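Glycine oxidase (Bacillus cereus ATCC 14579, PDB 7CYX) probably catalyses the FAD-dependent oxidation of glycine by oxygen to glyoxylate, ammonium and hydrogen peroxide, a reaction assigned to thiamine diphosphate biosynthesis. Local coordinates at residues Glu34-Ser37 / Ile38-Ala42; His152-Ala155 / Pro156-Thr159; Ser341-Ser344 / Gly345-Met348. All blocks are in the same frame, centred on the assembly; numbering follows the deposited sequence.

Contact 1: residues Glu34-Ser37 / Ile38-Ala42; sequences EKQS and IASEA. With FAD (flavin-adenine dinucleotide), chain C.
Ser-37 and Ser-40 face each other across a turn, their OG atoms 2.8 Å apart in a hydrogen bond that either hydroxyl could donate. Beside this pair, CB of Gln-36 packs 3.6 Å from Ser-40 OG, and the Gln-36 side chain crosses that of Glu-41 at about a right angle. The loop follows strand 30-33, and just after that strand Glu-34 illustrates a textbook feature of the dinucleotide-binding Rossmann fold: an acidic residue holding the adenosine ribose. Its carboxylate spans both ribose hydroxyls. Glu-34 OE1 accepts from FAD O3B at 2.5 Å and Glu-34 OE2 from FAD O2B at 2.4 Å, so short that the exact lengths are doubtful. Each oxygen has a further donor. OE1 also takes the backbone N-H of Gly-12, in the glycine-rich turn, whereas Glu-34 OE2 is met on its anti side by Gln-36 N at 2.8 Å, an N-H from only two residues on. With CG anti to the backbone N (chi1 157°) and a bend at chi2, the chain brings the carboxylate alongside the sugar. The apolar part of Lys-35 lies by the adenine and ribose, Lys-35 CG being 3.5 Å from FAD O2B, and its charged end makes a cation-pi contact with Trp-211. At the far end, Ala-42 N donates to FAD O2A, a phosphate oxygen, at 3.2 Å, and Glu-41 OE1 finds its partner in a salt bridge with Lys-274. Four donors thus share one carboxylate, which would fix its rotation and probably favour the ionised form, while a backbone amide would help to offset the phosphate charge.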
loop_
_atom_site.group_PDB
_atom_site.type_symbol
_atom_site.label_atom_id
_atom_site.label_comp_id
_atom_site.label_asym_id
_atom_site.label_seq_id
_atom_site.Cartn_x
_atom_site.Cartn_y
_atom_site.Cartn_z
ATOM N N GLU A 34 5.286 7.908 21.102
ATOM C CA GLU A 34 4.042 8.263 20.433
ATOM C C GLU A 34 2.869 7.719 21.262
ATOM O O GLU A 34 2.780 6.526 21.535
ATOM C CB GLU A 34 4.081 7.691 19.019
ATOM C CG GLU A 34 2.723 7.481 18.375
ATOM C CD GLU A 34 1.920 8.749 18.205
ATOM O OE1 GLU A 34 2.438 9.671 17.533
ATOM O OE2 GLU A 34 0.781 8.815 18.749
ATOM N N LYS A 35 1.958 8.607 21.647
ATOM C CA LYS A 35 0.984 8.308 22.711
ATOM C C LYS A 35 -0.063 7.304 22.210
ATOM O O LYS A 35 -0.682 6.608 23.027
ATOM C CB LYS A 35 0.351 9.586 23.273
ATOM C CG LYS A 35 -0.271 10.525 22.251
ATOM C CD LYS A 35 -1.128 11.607 22.861
ATOM C CE LYS A 35 -1.734 12.510 21.803
ATOM N NZ LYS A 35 -3.139 12.833 22.123
ATOM N N GLN A 36 -0.243 7.235 20.885
ATOM C CA GLN A 36 -1.104 6.246 20.228
ATOM C C GLN A 36 -0.242 5.397 19.291
ATOM O O GLN A 36 0.542 4.603 19.766
ATOM C CB GLN A 36 -2.275 6.938 19.530
ATOM C CG GLN A 36 -3.166 7.696 20.503
ATOM C CD GLN A 36 -4.627 7.577 20.145
ATOM O OE1 GLN A 36 -5.018 7.752 18.991
ATOM N NE2 GLN A 36 -5.441 7.275 21.146
ATOM N N SER A 37 -0.394 5.555 17.976
ATOM C CA SER A 37 0.350 4.752 17.013
ATOM C C SER A 37 0.986 5.672 15.963
ATOM O O SER A 37 0.684 6.867 15.920
ATOM C CB SER A 37 -0.537 3.692 16.401
ATOM O OG SER A 37 -1.248 4.214 15.290
ATOM N N ILE A 38 1.875 5.110 15.141
ATOM C CA ILE A 38 2.468 5.832 14.016
ATOM C C ILE A 38 1.336 6.224 13.060
ATOM O O ILE A 38 0.506 5.359 12.704
ATOM C CB ILE A 38 3.526 4.992 13.277
ATOM C CG1 ILE A 38 4.733 4.664 14.157
ATOM C CG2 ILE A 38 3.945 5.672 11.972
ATOM C CD1 ILE A 38 5.447 5.871 14.692
ATOM N N ALA A 39 1.355 7.502 12.639
ATOM C CA ALA A 39 0.381 8.086 11.722
ATOM C C ALA A 39 -1.036 8.001 12.298
ATOM O O ALA A 39 -1.953 7.620 11.604
ATOM C CB ALA A 39 0.420 7.393 10.397
ATOM N N SER A 40 -1.207 8.375 13.559
ATOM C CA SER A 40 -2.513 8.281 14.207
ATOM C C SER A 40 -3.345 9.542 13.955
ATOM O O SER A 40 -4.549 9.496 14.152
ATOM C CB SER A 40 -2.380 8.027 15.696
ATOM O OG SER A 40 -2.426 6.637 15.978
ATOM N N GLU A 41 -2.697 10.655 13.574
ATOM C CA GLU A 41 -3.338 11.977 13.629
ATOM C C GLU A 41 -3.240 12.671 12.265
ATOM O O GLU A 41 -3.688 12.101 11.272
ATOM C CB GLU A 41 -2.758 12.768 14.798
ATOM C CG GLU A 41 -3.017 12.131 16.151
ATOM C CD GLU A 41 -4.477 12.083 16.552
ATOM O OE1 GLU A 41 -5.289 12.619 15.801
ATOM O OE2 GLU A 41 -4.790 11.517 17.620
ATOM N N ALA A 42 -2.741 13.915 12.212
ATOM C CA ALA A 42 -2.831 14.681 10.971
ATOM C C ALA A 42 -2.264 13.851 9.818
ATOM O O ALA A 42 -2.822 13.830 8.733
ATOM C CB ALA A 42 -2.096 15.992 11.087
HETATM P PA FAD C . 0.812 14.570 13.576
HETATM O O1A FAD C . 0.709 13.669 12.409
HETATM O O2A FAD C . -0.475 14.966 14.244
HETATM O O5B FAD C . 1.837 13.904 14.565
HETATM C C5B FAD C . 1.879 14.306 15.895
HETATM C C4B FAD C . 1.991 13.021 16.669
HETATM O O4B FAD C . 2.509 13.327 17.950
HETATM C C3B FAD C . 0.649 12.360 16.892
HETATM O O3B FAD C . 0.737 11.023 16.352
HETATM C C2B FAD C . 0.442 12.330 18.404
HETATM O O2B FAD C . -0.026 11.048 18.845
HETATM C C1B FAD C . 1.840 12.508 18.915
HETATM N N9A FAD C . 1.966 13.139 20.226
HETATM C C8A FAD C . 1.489 14.355 20.560
HETATM N N7A FAD C . 1.797 14.640 21.839
HETATM C C5A FAD C . 2.525 13.615 22.311
HETATM C C6A FAD C . 3.162 13.310 23.589
HETATM N N6A FAD C . 3.043 14.215 24.584
HETATM N N1A FAD C . 3.796 12.115 23.721
HETATM C C2A FAD C . 3.848 11.249 22.701
HETATM N N3A FAD C . 3.279 11.466 21.493
HETATM C C4A FAD C . 2.631 12.621 21.249
HETATM N N1 FAD C . -0.185 18.511 4.151
HETATM C C2 FAD C . 0.361 18.552 2.893
HETATM O O2 FAD C . 1.599 18.748 2.850
HETATM N N3 FAD C . -0.376 18.385 1.768
HETATM C C4 FAD C . -1.698 18.121 1.853
HETATM O O4 FAD C . -2.425 17.912 0.846
HETATM C C4X FAD C . -2.341 18.092 3.192
HETATM N N5 FAD C . -3.654 17.884 3.342
HETATM C C5X FAD C . -4.209 17.837 4.570
HETATM C C6 FAD C . -5.565 17.587 4.689
HETATM C C7 FAD C . -6.155 17.547 5.940
HETATM C C7M FAD C . -7.645 17.291 6.078
HETATM C C8 FAD C . -5.350 17.740 7.142
HETATM C C8M FAD C . -5.971 17.681 8.530
HETATM C C9 FAD C . -4.019 17.978 7.019
HETATM C C9A FAD C . -3.402 18.035 5.790
HETATM N N10 FAD C . -2.022 18.252 5.676
HETATM C C10 FAD C . -1.485 18.303 4.369
HETATM C "C1'" FAD C . -1.148 18.560 6.816
HETATM C "C2'" FAD C . -0.385 17.453 7.470
HETATM O "O2'" FAD C . -1.333 16.459 7.893
HETATM C "C3'" FAD C . 0.333 18.045 8.670
HETATM O "O3'" FAD C . 0.890 19.364 8.391
HETATM C "C4'" FAD C . 1.327 16.988 9.166
HETATM O "O4'" FAD C . 0.676 15.711 9.286
HETATM C "C5'" FAD C . 1.868 17.296 10.536
HETATM O "O5'" FAD C . 2.573 16.147 10.970
HETATM P P FAD C . 3.038 16.042 12.490
HETATM O O1P FAD C . 3.589 17.340 12.958
HETATM O O2P FAD C . 3.830 14.769 12.617
HETATM O O3P FAD C . 1.568 15.950 13.174
#

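Contact 2: residues His152-Ala155 / Pro156-Thr159; sequences HVIA and PELT
Val-153 and Leu-158 meet at the start of helix 155-168, where the chain enters an α-helix through an N-cap residue, Ile-154, that has no polar side chain to cap with. Coming first, Val-153 directs its CG2 at Leu-158 CD2, a loose apolar approach of 4.4 Å, and its own carbonyl oxygen accepts a hydrogen bond from Lys-256 NZ. Its partner Leu-158 reaches on to helices 14-25 and 73-84. Ile-154 follows, and its carbonyl opens the helical pattern: Ile-154 O accepts from Leu-158 N at 3.0 Å, nearly straight at 164°, with a weak second bond from Glu-157 N. The side chains of Ile-154 and Glu-157 run alongside each other in the same direction. Ile-154 CG2, set anti to the backbone N, touches Glu-157 CG at 3.5 Å, giving the carboxylate's aliphatic stem an apolar neighbour. Ala-155 leads into Pro-156, and Ala-155 CB is held 3.2 Å from Pro-156 CD by the peptide bond that joins them; a proline fits this first turn because its missing N-H is not needed there. The last carbonyl of the segment is gripped twice by Thr-159, which packs on the FAD-binding residues Val-14 and Ser-43: Thr-159 N donates to Ala-155 O at 3.0 Å, and Thr-159 OG1 at 2.9 Å from above the carbonyl plane.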
loop_
_atom_site.group_PDB
_atom_site.type_symbol
_atom_site.label_atom_id
_atom_site.label_comp_id
_atom_site.label_asym_id
_atom_site.label_seq_id
_atom_site.Cartn_x
_atom_site.Cartn_y
_atom_site.Cartn_z
ATOM N N HIS A 152 1.711 14.121 -5.791
ATOM C CA HIS A 152 1.267 13.871 -4.410
ATOM C C HIS A 152 1.745 12.497 -3.960
ATOM O O HIS A 152 2.276 11.746 -4.768
ATOM C CB HIS A 152 -0.255 13.965 -4.343
ATOM C CG HIS A 152 -0.932 13.131 -5.365
ATOM N ND1 HIS A 152 -1.795 12.131 -5.032
ATOM C CD2 HIS A 152 -0.848 13.124 -6.706
ATOM C CE1 HIS A 152 -2.234 11.557 -6.128
ATOM N NE2 HIS A 152 -1.670 12.145 -7.161
ATOM N N VAL A 153 1.547 12.222 -2.683
ATOM C CA VAL A 153 1.917 10.923 -2.078
ATOM C C VAL A 153 0.767 10.459 -1.191
ATOM O O VAL A 153 -0.236 11.151 -1.089
ATOM C CB VAL A 153 3.198 11.077 -1.248
ATOM C CG1 VAL A 153 4.419 11.190 -2.129
ATOM C CG2 VAL A 153 3.105 12.253 -0.299
ATOM N N ILE A 154 0.915 9.275 -0.626
ATOM C CA ILE A 154 -0.080 8.765 0.344
ATOM C C ILE A 154 0.522 9.031 1.721
ATOM O O ILE A 154 1.398 8.285 2.135
ATOM C CB ILE A 154 -0.388 7.289 0.074
ATOM C CG1 ILE A 154 -1.062 7.140 -1.285
ATOM C CG2 ILE A 154 -1.236 6.708 1.182
ATOM C CD1 ILE A 154 -0.795 5.836 -1.947
ATOM N N ALA A 155 0.062 10.103 2.355
ATOM C CA ALA A 155 0.574 10.593 3.649
ATOM C C ALA A 155 0.818 9.467 4.649
ATOM O O ALA A 155 1.915 9.387 5.149
ATOM C CB ALA A 155 -0.350 11.638 4.198
ATOM N N PRO A 156 -0.165 8.628 5.009
ATOM C CA PRO A 156 0.079 7.575 5.996
ATOM C C PRO A 156 1.157 6.576 5.544
ATOM O O PRO A 156 1.801 5.984 6.374
ATOM C CB PRO A 156 -1.257 6.837 6.192
ATOM C CG PRO A 156 -2.289 7.602 5.364
ATOM C CD PRO A 156 -1.563 8.666 4.559
ATOM N N GLU A 157 1.302 6.348 4.235
ATOM C CA GLU A 157 2.266 5.363 3.740
ATOM C C GLU A 157 3.680 5.947 3.854
ATOM O O GLU A 157 4.622 5.263 4.280
ATOM C CB GLU A 157 1.920 4.928 2.317
ATOM C CG GLU A 157 0.720 3.997 2.224
ATOM C CD GLU A 157 0.620 2.910 3.286
ATOM O OE1 GLU A 157 1.152 1.809 3.057
ATOM O OE2 GLU A 157 -0.019 3.169 4.332
ATOM N N LEU A 158 3.820 7.233 3.522
ATOM C CA LEU A 158 5.086 7.902 3.663
ATOM C C LEU A 158 5.487 7.889 5.141
ATOM O O LEU A 158 6.642 7.628 5.481
ATOM C CB LEU A 158 4.951 9.332 3.154
ATOM C CG LEU A 158 6.123 10.234 3.509
ATOM C CD1 LEU A 158 7.377 9.764 2.769
ATOM C CD2 LEU A 158 5.793 11.683 3.195
ATOM N N THR A 159 4.513 8.195 6.006
ATOM C CA THR A 159 4.730 8.224 7.422
ATOM C C THR A 159 5.243 6.857 7.880
ATOM O O THR A 159 6.291 6.757 8.470
ATOM C CB THR A 159 3.442 8.557 8.184
ATOM O OG1 THR A 159 3.031 9.870 7.810
ATOM C CG2 THR A 159 3.620 8.469 9.681
#

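Contact 3: residues Ser341-Ser344 / Gly345-Met348; sequences SPIS and GQYM
Met-348 curls back over Ser-344 within helix 341-352, a regular α-helix whose i to i+4 ladder runs through four successive bonds, from Gly-345 N to Ser-341 O through to Met-348 N to Ser-344 O, each of 3.0 Å. From the methionine backbone outward, Met-348 CB sits 3.3 Å from Ser-344 O, the same carbonyl that its own N-H uses. CG and SD have no atom of 341-344 within 4.2 Å; bends at chi2 (49°) and chi3 (48°) fold the chain through them, and the terminal Met-348 CE returns to Ser-344 O at 3.5 Å. CE also lies at the edge of the Tyr-347 ring, in its plane. The Met-348 side chain also touches Val-19 of helix 14-25, the helix that follows the glycine-rich turn of the Rossmann fold. Gly-345 lies near that turn without touching it. Ser-341, against Val-14, gives its hydroxyl to Ile-338 O; Pro-342 and Ile-343 face helix 61-70, the proline reaching helix 73-84 as well. Ser-344 OG is hydrogen-bonded to Leu-340 O and to His-333. Farther along, Gln-346 OE1 comes 4.2 Å from Ile-343 CD1.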
loop_
_atom_site.group_PDB
_atom_site.type_symbol
_atom_site.label_atom_id
_atom_site.label_comp_id
_atom_site.label_asym_id
_atom_site.label_seq_id
_atom_site.Cartn_x
_atom_site.Cartn_y
_atom_site.Cartn_z
ATOM N N SER A 341 8.011 17.369 4.956
ATOM C CA SER A 341 8.528 16.403 5.886
ATOM C C SER A 341 9.974 16.066 5.533
ATOM O O SER A 341 10.823 16.128 6.426
ATOM C CB SER A 341 7.643 15.177 6.055
ATOM O OG SER A 341 7.341 14.542 4.833
ATOM N N PRO A 342 10.322 15.745 4.258
ATOM C CA PRO A 342 11.709 15.432 3.893
ATOM C C PRO A 342 12.709 16.547 4.239
ATOM O O PRO A 342 13.677 16.274 4.945
ATOM C CB PRO A 342 11.660 15.188 2.378
ATOM C CG PRO A 342 10.235 14.753 2.150
ATOM C CD PRO A 342 9.427 15.618 3.100
ATOM N N ILE A 343 12.451 17.795 3.806
ATOM C CA ILE A 343 13.382 18.904 4.133
ATOM C C ILE A 343 13.487 19.080 5.655
ATOM O O ILE A 343 14.563 19.423 6.158
ATOM C CB ILE A 343 13.021 20.224 3.425
ATOM C CG1 ILE A 343 14.148 21.250 3.576
ATOM C CG2 ILE A 343 11.697 20.785 3.916
ATOM C CD1 ILE A 343 15.533 20.712 3.267
ATOM N N SER A 344 12.400 18.810 6.392
ATOM C CA SER A 344 12.383 19.017 7.849
ATOM C C SER A 344 13.285 18.001 8.563
ATOM O O SER A 344 14.027 18.345 9.489
ATOM C CB SER A 344 10.973 18.963 8.396
ATOM O OG SER A 344 10.192 20.017 7.855
ATOM N N GLY A 345 13.180 16.734 8.152
ATOM C CA GLY A 345 13.981 15.671 8.729
ATOM C C GLY A 345 15.456 15.854 8.433
ATOM O O GLY A 345 16.313 15.715 9.335
ATOM N N GLN A 346 15.751 16.150 7.160
ATOM C CA GLN A 346 17.105 16.338 6.700
ATOM C C GLN A 346 17.731 17.461 7.532
ATOM O O GLN A 346 18.804 17.279 8.126
ATOM C CB GLN A 346 17.111 16.641 5.200
ATOM C CG GLN A 346 18.454 16.404 4.528
ATOM C CD GLN A 346 18.331 16.409 3.025
ATOM O OE1 GLN A 346 18.028 17.433 2.419
ATOM N NE2 GLN A 346 18.554 15.254 2.412
ATOM N N TYR A 347 17.003 18.578 7.640
ATOM C CA TYR A 347 17.494 19.775 8.310
ATOM C C TYR A 347 17.765 19.490 9.784
ATOM O O TYR A 347 18.826 19.848 10.311
ATOM C CB TYR A 347 16.497 20.931 8.249
ATOM C CG TYR A 347 16.883 22.083 9.143
ATOM C CD1 TYR A 347 17.855 22.985 8.749
ATOM C CD2 TYR A 347 16.334 22.236 10.407
ATOM C CE1 TYR A 347 18.237 24.034 9.569
ATOM C CE2 TYR A 347 16.698 23.286 11.239
ATOM C CZ TYR A 347 17.660 24.187 10.815
ATOM O OH TYR A 347 18.054 25.243 11.585
ATOM N N MET A 348 16.785 18.860 10.438
ATOM C CA MET A 348 16.876 18.610 11.848
ATOM C C MET A 348 18.106 17.721 12.114
ATOM O O MET A 348 18.874 17.978 13.020
ATOM C CB MET A 348 15.585 17.958 12.366
ATOM C CG MET A 348 15.007 18.594 13.628
ATOM S SD MET A 348 14.812 20.408 13.670
ATOM C CE MET A 348 14.003 20.676 12.099
#

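How the contacts relate
Along the chain the three contacts come in series: the loop after strand 30-33, the start of helix 155-168, then the first turns of helix 341-352. Strands 30-33 and 5-10 are neighbours in the six-stranded Rossmann sheet; contact 1 leaves the first, and helix 14-25 follows the second. Contacts 1 and 2 have centres 14 Å apart and meet where Thr-159 CG2 packs on Ala-39 CB at 3.5 Å and on Ile-38. Contacts 2 and 3, centred 15 Å apart, join through Leu-158 CD2 and Ser-341 OG. Contacts 1 and 3 stay about 11 Å apart at their nearest atoms. Contact 1 thus binds FAD directly, while contacts 2 and 3 back helix 14-25 behind the glycine-rich turn.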